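Local coordinates for protein peroxiredoxin 5 (Alvinella pompejana, PDB 2XHF) that probably reduces hydrogen peroxide and organic hydroperoxides as a thiol-dependent antioxidant peroxidase with a thioredoxin-like fold, at residues S33-I36 / H37-F40; I62-Y65 / L66-D70; F89-A92 / A93-K96; G112-T115 / R116-T120. All coordinates share one frame; numbering follows the deposited sequence.

In the fold
All four interactions are local contacts between residues a few positions apart in a single thioredoxin-like domain, and they follow one another along the chain without overlap. Interaction 1 joins strand 33-35 to the short helix 37-40, interaction 2 lies where helix 62-67 gives way to helix 69-74, interaction 3 is a stretch of helix 88-98, and interaction 4 spans helix 113-118. Interactions 2 and 4 are farthest apart, with centres about 26 Å from each other. Two pairs touch, I36 with F114 (interactions 1 and 4) and I62 with W94 (2 and 3), joining neighbouring elements round the central sheet. Helix 88-98 serves both a beta-alpha-beta unit and the packing between subunits.

Interaction 1 of 4, residues S33-I36 / H37-F40; sequences SFPI and HDVF
D38 folds back over the end of strand 33-35 and meets F34 and P35 with successive atoms of its side chain. Its CB lies 3.3 Å from P35 O, the same carbonyl that accepts the backbone bond from D38 N at 2.9 Å. CG is 3.5 Å from P35 O; it stands anti to the carbonyl carbon of D38 (chi1 -69°), which turns the carboxylate back along the strand. There OD2 rests against hydrocarbon: F34 CB is 3.5 Å away and P35 CD 3.6 Å. The other oxygen, OD1, makes a salt bridge with R41, one residue beyond the turn. A second backbone bond, V39 N to I36 O, follows at 2.9 Å; both bonds run from a residue back to the third one before it, the spacing of a single tight turn. V39 CG2 then comes to the edge of the F34 ring, 3.8 Å from F34 CE1 and near the ring plane, while V39 CG1 lies over one face of the F40 ring. Beyond the turn, F34 and I36 pack on L107 of strand 105-108, and F40 on A81 of strand 79-84. OD1 is thus paired with R41 while OD2 lies against F34 CB and P35 CD; the salt bridge would probably help hold the carboxylate against the strand, and V39 joins the turn to the F34 ring.

Interaction 2 of 4, residues I62-Y65 / L66-D70; sequences IPEY and LSLYD
I62 and L66 run side by side along helix 62-67, one turn apart, where this helix of the thioredoxin-like fold is about to end. I62 CG2 meets L66 CD1 at 3.8 Å, both side chains pointing the same way, and L66 N bonds to I62 O at 2.9 Å, nearly along the C=O axis. E64 and L68 form a similar pair with a looser touch, E64 CG to L68 CD1 at 4.0 Å. The final turn is organised round E64 O, which accepts from both S67 OG and L68 N on the same face of its plane. The bond from L68 N to E64 O is 3.1 Å long and bent, and a weak one from the same N-H reaches Y65 O. L68 leaves helical angles here and also stands at the N-cap position of helix 69-74, so the two helices are separated by this single residue. Farther out, I62 packs on W94 of helix 88-98 and on F48 of strand 44-49; the Y65 ring stacks with the F48 ring. L68 touches L160 of helix 156-165, and E64 OE1 takes a hydrogen bond from L157 N, tying the carboxylate to the start of that helix. The hydroxyl of S67 sits between its own backbone N and carbonyl carbon (chi1 76°), which brings S67 OG within 2.8 Å of E64 O.

Interaction 3 of 4, residues F89-A92 / A93-K96; sequences FVMA and AWGK
M91 and W94 lie alongside each other on helix 88-98, their side chains pointing the same way. Both have CG anti to the backbone N (chi1 -170° for M91, 177° for W94), but the M91 chain bends at chi2, which carries its methyl toward the indole. M91 CE stops 4.2 Å from CZ3 of W94, approaching the ring obliquely. The sulfur, M91 SD, is 5.3 Å from the centre of the six-membered ring of W94, a Met-aromatic contact. Together they pack on two strands of the sheet: both touch C82 of strand 79-84 and M106 of strand 105-108, and the W94 ring also meets F54 edge-to-face.

Away from this pair, K96 CG passes 3.5 Å from A92 O, and a bend at chi4 (62°) brings NZ back over this turn. One water donates to A92 O at 2.7 Å and weakly accepts from K96 NZ at 3.3 Å, so that carbonyl is bound both by K96 N of the helix and by solvent. F89, V90 and A93 pack on P56, A53 and F54, respectively, of the second subunit. At the start of the helix, D87 OD2 accepts from V90 N. This is the helix of a beta-alpha-beta crossover, with M91 and W94 laid on the two parallel strands it connects.

Interaction 4 of 4, residues G112-T115 / R116-T120; sequences GEFT and RALGT
A Schellman motif closes helix 113-118: its 6→1 bond runs from T120 N to T115 O at 3.0 Å and almost straight (170°), and its inner, weak bond from G119 N to R116 O. G119 is the C-prime residue with positive phi, and its N also bonds weakly to T115 O. The side chains of T115 and T120 cross at about a right angle, with T115 CG2 3.5 Å from T120 OG1. The hydroxyl of T115 has a partner outside the turn: D109 OD2 hydrogen-bonds to it, and D109 OD1 accepts from F114 N, so one aspartate holds the first turn.

At that end R116 curls back on G112. A bend at chi3 (-57°) brings one face of the R116 guanidinium against G112 O, which lies 3.4 Å from its plane and over its centre, with R116 NH2 3.7 Å from E113 CA. The same oxygen, G112 O, accepts from R116 N at 2.9 Å; NH1 is instead hydrogen-bonded to H111 O. The positive group close to the carbonyl would probably enhance its polarity.

F114 and L118, one turn apart, point the same way, and F114 CE2 touches L118 CD2 at 3.8 Å; both pack on Y136 of strand 136-141, and F114 also on P21 and V23. The whole is a short amphipathic helix, started at an N-cap glycine and ended by the Schellman turn at a C-prime glycine.

Interaction 1 of 4, residues S33-I36 / H37-F40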
# COMPACT_ATOMS: atom_id res chain seq x y z
N SER A 33 -5.97 16.09 3.18
CA SER A 33 -6.43 15.52 4.44
C SER A 33 -7.48 16.41 5.07
O SER A 33 -7.55 17.62 4.82
CB SER A 33 -5.29 15.31 5.40
OG SER A 33 -4.64 16.52 5.66
N PHE A 34 -8.33 15.80 5.86
CA PHE A 34 -9.46 16.51 6.42
C PHE A 34 -10.01 15.67 7.56
O PHE A 34 -9.82 14.44 7.60
CB PHE A 34 -10.55 16.74 5.36
CG PHE A 34 -10.88 15.50 4.59
CD1 PHE A 34 -11.83 14.62 5.03
CD2 PHE A 34 -10.22 15.22 3.41
CE1 PHE A 34 -12.14 13.48 4.34
CE2 PHE A 34 -10.51 14.07 2.69
CZ PHE A 34 -11.46 13.18 3.17
N PRO A 35 -10.70 16.31 8.50
CA PRO A 35 -11.32 15.51 9.56
C PRO A 35 -12.34 14.56 8.98
O PRO A 35 -13.14 14.92 8.11
CB PRO A 35 -12.05 16.57 10.41
CG PRO A 35 -11.34 17.85 10.12
CD PRO A 35 -10.90 17.76 8.69
N ILE A 36 -12.35 13.34 9.47
CA ILE A 36 -13.36 12.39 9.02
C ILE A 36 -14.78 12.91 9.30
O ILE A 36 -15.72 12.54 8.60
CB ILE A 36 -13.12 10.99 9.62
CG1 ILE A 36 -13.98 9.95 8.88
CG2 ILE A 36 -13.32 10.94 11.12
CD1 ILE A 36 -13.64 8.52 9.25
N HIS A 37 -14.93 13.75 10.32
CA HIS A 37 -16.24 14.37 10.57
C HIS A 37 -16.81 15.10 9.36
O HIS A 37 -18.03 15.26 9.25
CB HIS A 37 -16.16 15.31 11.75
CG HIS A 37 -16.25 14.61 13.07
ND1 HIS A 37 -16.64 15.24 14.22
CD2 HIS A 37 -16.02 13.32 13.41
CE1 HIS A 37 -16.63 14.38 15.22
NE2 HIS A 37 -16.26 13.21 14.75
N ASP A 38 -15.95 15.57 8.45
CA ASP A 38 -16.46 16.24 7.25
C ASP A 38 -17.31 15.30 6.42
O ASP A 38 -18.21 15.74 5.71
CB ASP A 38 -15.33 16.74 6.35
CG ASP A 38 -14.55 17.91 6.94
OD1 ASP A 38 -14.95 18.47 7.98
OD2 ASP A 38 -13.55 18.27 6.30
N VAL A 39 -17.02 14.00 6.47
CA VAL A 39 -17.69 13.07 5.58
C VAL A 39 -19.15 12.88 5.99
O VAL A 39 -20.02 12.75 5.13
CB VAL A 39 -16.93 11.71 5.56
CG1 VAL A 39 -17.65 10.70 4.68
CG2 VAL A 39 -15.50 11.92 5.10
N PHE A 40 -19.42 12.87 7.29
CA PHE A 40 -20.76 12.53 7.79
C PHE A 40 -21.46 13.69 8.50
O PHE A 40 -22.53 13.52 9.02
CB PHE A 40 -20.71 11.29 8.70
CG PHE A 40 -20.07 10.10 8.06
CD1 PHE A 40 -20.79 9.31 7.17
CD2 PHE A 40 -18.77 9.75 8.38
CE1 PHE A 40 -20.21 8.21 6.57
CE2 PHE A 40 -18.18 8.65 7.76
CZ PHE A 40 -18.91 7.88 6.87

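Interaction 2 of 4, residues I62-Y65 / L66-D70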
# COMPACT_ATOMS: atom_id res chain seq x y z
N ILE A 62 -17.36 -5.27 -0.89
CA ILE A 62 -17.59 -4.12 -1.74
C ILE A 62 -18.61 -4.38 -2.86
O ILE A 62 -19.49 -3.57 -3.08
CB ILE A 62 -16.26 -3.54 -2.22
CG1 ILE A 62 -15.65 -2.74 -1.05
CG2 ILE A 62 -16.46 -2.65 -3.43
CD1 ILE A 62 -14.21 -2.33 -1.25
N PRO A 63 -18.53 -5.54 -3.55
CA PRO A 63 -19.51 -5.76 -4.62
C PRO A 63 -20.96 -5.68 -4.13
O PRO A 63 -21.80 -5.12 -4.85
CB PRO A 63 -19.17 -7.18 -5.11
CG PRO A 63 -17.75 -7.33 -4.80
CD PRO A 63 -17.53 -6.61 -3.50
N GLU A 64 -21.26 -6.17 -2.94
CA GLU A 64 -22.63 -6.10 -2.43
C GLU A 64 -23.02 -4.69 -2.02
O GLU A 64 -24.15 -4.29 -2.26
CB GLU A 64 -22.88 -7.06 -1.28
CG GLU A 64 -24.37 -7.22 -0.96
CD GLU A 64 -24.70 -8.58 -0.37
OE1 GLU A 64 -24.56 -8.73 0.86
OE2 GLU A 64 -25.09 -9.48 -1.15
N TYR A 65 -22.10 -3.94 -1.41
CA TYR A 65 -22.35 -2.53 -1.14
C TYR A 65 -22.68 -1.81 -2.44
O TYR A 65 -23.63 -1.02 -2.50
CB TYR A 65 -21.15 -1.82 -0.48
CG TYR A 65 -20.93 -2.13 0.99
CD1 TYR A 65 -21.78 -1.63 1.97
CD2 TYR A 65 -19.84 -2.86 1.39
CE1 TYR A 65 -21.55 -1.90 3.32
CE2 TYR A 65 -19.61 -3.16 2.72
CZ TYR A 65 -20.46 -2.65 3.68
OH TYR A 65 -20.21 -2.93 5.00
N LEU A 66 -21.90 -2.05 -3.49
CA LEU A 66 -22.13 -1.35 -4.74
C LEU A 66 -23.49 -1.71 -5.32
O LEU A 66 -24.23 -0.84 -5.83
CB LEU A 66 -21.02 -1.66 -5.73
CG LEU A 66 -19.65 -1.08 -5.35
CD1 LEU A 66 -18.59 -1.56 -6.32
CD2 LEU A 66 -19.68 0.45 -5.32
N SER A 67 -23.84 -2.98 -5.22
CA SER A 67 -25.11 -3.45 -5.79
C SER A 67 -26.31 -2.82 -5.05
O SER A 67 -27.36 -2.61 -5.65
CB SER A 67 -25.20 -4.97 -5.76
OG SER A 67 -25.48 -5.46 -4.46
N LEU A 68 -26.12 -2.49 -3.77
CA LEU A 68 -27.18 -1.93 -2.95
C LEU A 68 -27.17 -0.41 -2.87
O LEU A 68 -27.92 0.17 -2.11
CB LEU A 68 -27.10 -2.52 -1.54
CG LEU A 68 -27.45 -4.01 -1.49
CD1 LEU A 68 -27.16 -4.55 -0.11
CD2 LEU A 68 -28.91 -4.22 -1.86
N TYR A 69 -26.31 0.23 -3.67
CA TYR A 69 -26.17 1.68 -3.59
C TYR A 69 -27.50 2.44 -3.66
O TYR A 69 -27.75 3.31 -2.83
CB TYR A 69 -25.24 2.17 -4.69
CG TYR A 69 -25.08 3.67 -4.72
CD1 TYR A 69 -24.23 4.31 -3.83
CD2 TYR A 69 -25.79 4.44 -5.61
CE1 TYR A 69 -24.10 5.69 -3.83
CE2 TYR A 69 -25.67 5.82 -5.63
CZ TYR A 69 -24.82 6.43 -4.76
OH TYR A 69 -24.72 7.80 -4.81
N ASP A 70 -28.35 2.13 -4.61
CA ASP A 70 -29.62 2.86 -4.72
C ASP A 70 -30.57 2.57 -3.54
O ASP A 70 -31.33 3.44 -3.13
CB ASP A 70 -30.29 2.59 -6.07
CG ASP A 70 -29.58 3.29 -7.24
OD1 ASP A 70 -29.20 4.48 -7.11
OD2 ASP A 70 -29.40 2.62 -8.28

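Interaction 3 of 4, residues F89-A92 / A93-K96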
# COMPACT_ATOMS: atom_id res chain seq x y z
N PHE A 89 -2.15 7.04 -1.82
CA PHE A 89 -1.87 6.66 -3.22
C PHE A 89 -2.32 5.22 -3.45
O PHE A 89 -3.01 4.89 -4.43
CB PHE A 89 -0.40 6.81 -3.56
CG PHE A 89 0.12 8.22 -3.48
CD1 PHE A 89 -0.40 9.22 -4.29
CD2 PHE A 89 1.16 8.54 -2.62
CE1 PHE A 89 0.15 10.50 -4.26
CE2 PHE A 89 1.72 9.81 -2.60
CZ PHE A 89 1.17 10.79 -3.41
N VAL A 90 -1.93 4.34 -2.53
CA VAL A 90 -2.28 2.95 -2.63
C VAL A 90 -3.80 2.81 -2.50
O VAL A 90 -4.45 2.09 -3.25
CB VAL A 90 -1.55 2.12 -1.57
CG1 VAL A 90 -2.18 0.75 -1.48
CG2 VAL A 90 -0.05 2.04 -1.89
N MET A 91 -4.38 3.49 -1.52
CA MET A 91 -5.82 3.36 -1.28
C MET A 91 -6.63 3.80 -2.50
O MET A 91 -7.55 3.13 -2.91
CB MET A 91 -6.21 4.17 -0.06
CG MET A 91 -7.60 3.89 0.35
SD MET A 91 -7.70 2.34 1.22
CE MET A 91 -9.43 2.41 1.81
N ALA A 92 -6.25 4.93 -3.10
CA ALA A 92 -6.99 5.45 -4.24
C ALA A 92 -6.87 4.53 -5.45
O ALA A 92 -7.84 4.31 -6.17
CB ALA A 92 -6.52 6.86 -4.58
N ALA A 93 -5.67 4.00 -5.69
CA ALA A 93 -5.45 3.13 -6.85
C ALA A 93 -6.29 1.88 -6.67
O ALA A 93 -6.93 1.41 -7.58
CB ALA A 93 -3.99 2.76 -6.98
N TRP A 94 -6.27 1.35 -5.46
CA TRP A 94 -7.07 0.17 -5.15
C TRP A 94 -8.57 0.42 -5.36
O TRP A 94 -9.29 -0.37 -5.97
CB TRP A 94 -6.81 -0.29 -3.73
CG TRP A 94 -7.65 -1.46 -3.31
CD1 TRP A 94 -7.58 -2.72 -3.79
CD2 TRP A 94 -8.70 -1.44 -2.36
NE1 TRP A 94 -8.50 -3.53 -3.17
CE2 TRP A 94 -9.23 -2.75 -2.30
CE3 TRP A 94 -9.26 -0.46 -1.54
CZ2 TRP A 94 -10.26 -3.10 -1.45
CZ3 TRP A 94 -10.30 -0.80 -0.71
CH2 TRP A 94 -10.78 -2.12 -0.66
N GLY A 95 -9.05 1.55 -4.84
CA GLY A 95 -10.46 1.91 -4.94
C GLY A 95 -10.90 1.93 -6.39
O GLY A 95 -12.00 1.48 -6.70
N LYS A 96 -10.07 2.45 -7.30
CA LYS A 96 -10.44 2.49 -8.72
C LYS A 96 -10.61 1.10 -9.31
O LYS A 96 -11.41 0.90 -10.21
CB LYS A 96 -9.44 3.31 -9.53
CG LYS A 96 -9.49 4.77 -9.19
CD LYS A 96 -8.49 5.56 -10.02
CE LYS A 96 -8.54 7.04 -9.67
NZ LYS A 96 -8.18 7.30 -8.25
O HOH W 1 -9.94 6.01 -5.79

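Interaction 4 of 4, residues G112-T115 / R116-T120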
# COMPACT_ATOMS: atom_id res chain seq x y z
N GLY A 112 -2.85 5.18 11.13
CA GLY A 112 -3.63 4.32 11.99
C GLY A 112 -4.26 5.05 13.17
O GLY A 112 -4.73 4.43 14.12
N GLU A 113 -4.35 6.37 13.07
CA GLU A 113 -4.84 7.15 14.19
C GLU A 113 -6.33 6.91 14.46
O GLU A 113 -6.75 6.80 15.62
CB GLU A 113 -4.59 8.65 13.96
CG GLU A 113 -4.92 9.48 15.17
CD GLU A 113 -4.61 10.95 14.99
OE1 GLU A 113 -4.35 11.38 13.84
OE2 GLU A 113 -4.60 11.67 16.01
N PHE A 114 -7.14 6.83 13.41
CA PHE A 114 -8.57 6.61 13.58
C PHE A 114 -8.82 5.23 14.16
O PHE A 114 -9.62 5.06 15.09
CB PHE A 114 -9.33 6.79 12.27
CG PHE A 114 -10.83 6.63 12.41
CD1 PHE A 114 -11.61 7.66 12.89
CD2 PHE A 114 -11.45 5.45 12.05
CE1 PHE A 114 -12.97 7.52 13.01
CE2 PHE A 114 -12.81 5.30 12.16
CZ PHE A 114 -13.59 6.34 12.64
N THR A 115 -8.12 4.26 13.61
CA THR A 115 -8.23 2.88 14.04
C THR A 115 -7.85 2.73 15.52
O THR A 115 -8.56 2.07 16.30
CB THR A 115 -7.33 2.01 13.14
OG1 THR A 115 -7.84 2.03 11.81
CG2 THR A 115 -7.24 0.57 13.64
N ARG A 116 -6.77 3.37 15.94
CA ARG A 116 -6.38 3.31 17.34
C ARG A 116 -7.41 4.01 18.22
O ARG A 116 -7.73 3.51 19.31
CB ARG A 116 -5.00 3.92 17.56
CG ARG A 116 -3.88 2.97 17.19
CD ARG A 116 -2.52 3.47 17.63
NE ARG A 116 -2.23 4.79 17.08
CZ ARG A 116 -1.72 5.01 15.87
NH1 ARG A 116 -1.42 3.99 15.07
NH2 ARG A 116 -1.51 6.26 15.46
N ALA A 117 -7.93 5.15 17.77
CA ALA A 117 -8.87 5.91 18.57
C ALA A 117 -10.16 5.11 18.73
O ALA A 117 -10.80 5.15 19.77
CB ALA A 117 -9.14 7.25 17.91
N LEU A 118 -10.51 4.37 17.69
CA LEU A 118 -11.74 3.59 17.69
C LEU A 118 -11.55 2.29 18.48
O LEU A 118 -12.53 1.65 18.89
CB LEU A 118 -12.15 3.28 16.24
CG LEU A 118 -13.62 2.93 16.00
CD1 LEU A 118 -14.56 4.06 16.42
CD2 LEU A 118 -13.83 2.56 14.55
N GLY A 119 -10.30 1.89 18.69
CA GLY A 119 -9.98 0.67 19.41
C GLY A 119 -10.05 -0.59 18.55
O GLY A 119 -10.29 -1.68 19.07
N THR A 120 -9.82 -0.46 17.25
CA THR A 120 -10.03 -1.57 16.33
C THR A 120 -8.72 -2.04 15.70
O THR A 120 -8.70 -2.60 14.61
CB THR A 120 -11.02 -1.18 15.21
OG1 THR A 120 -10.56 0.01 14.57
CG2 THR A 120 -12.40 -0.91 15.79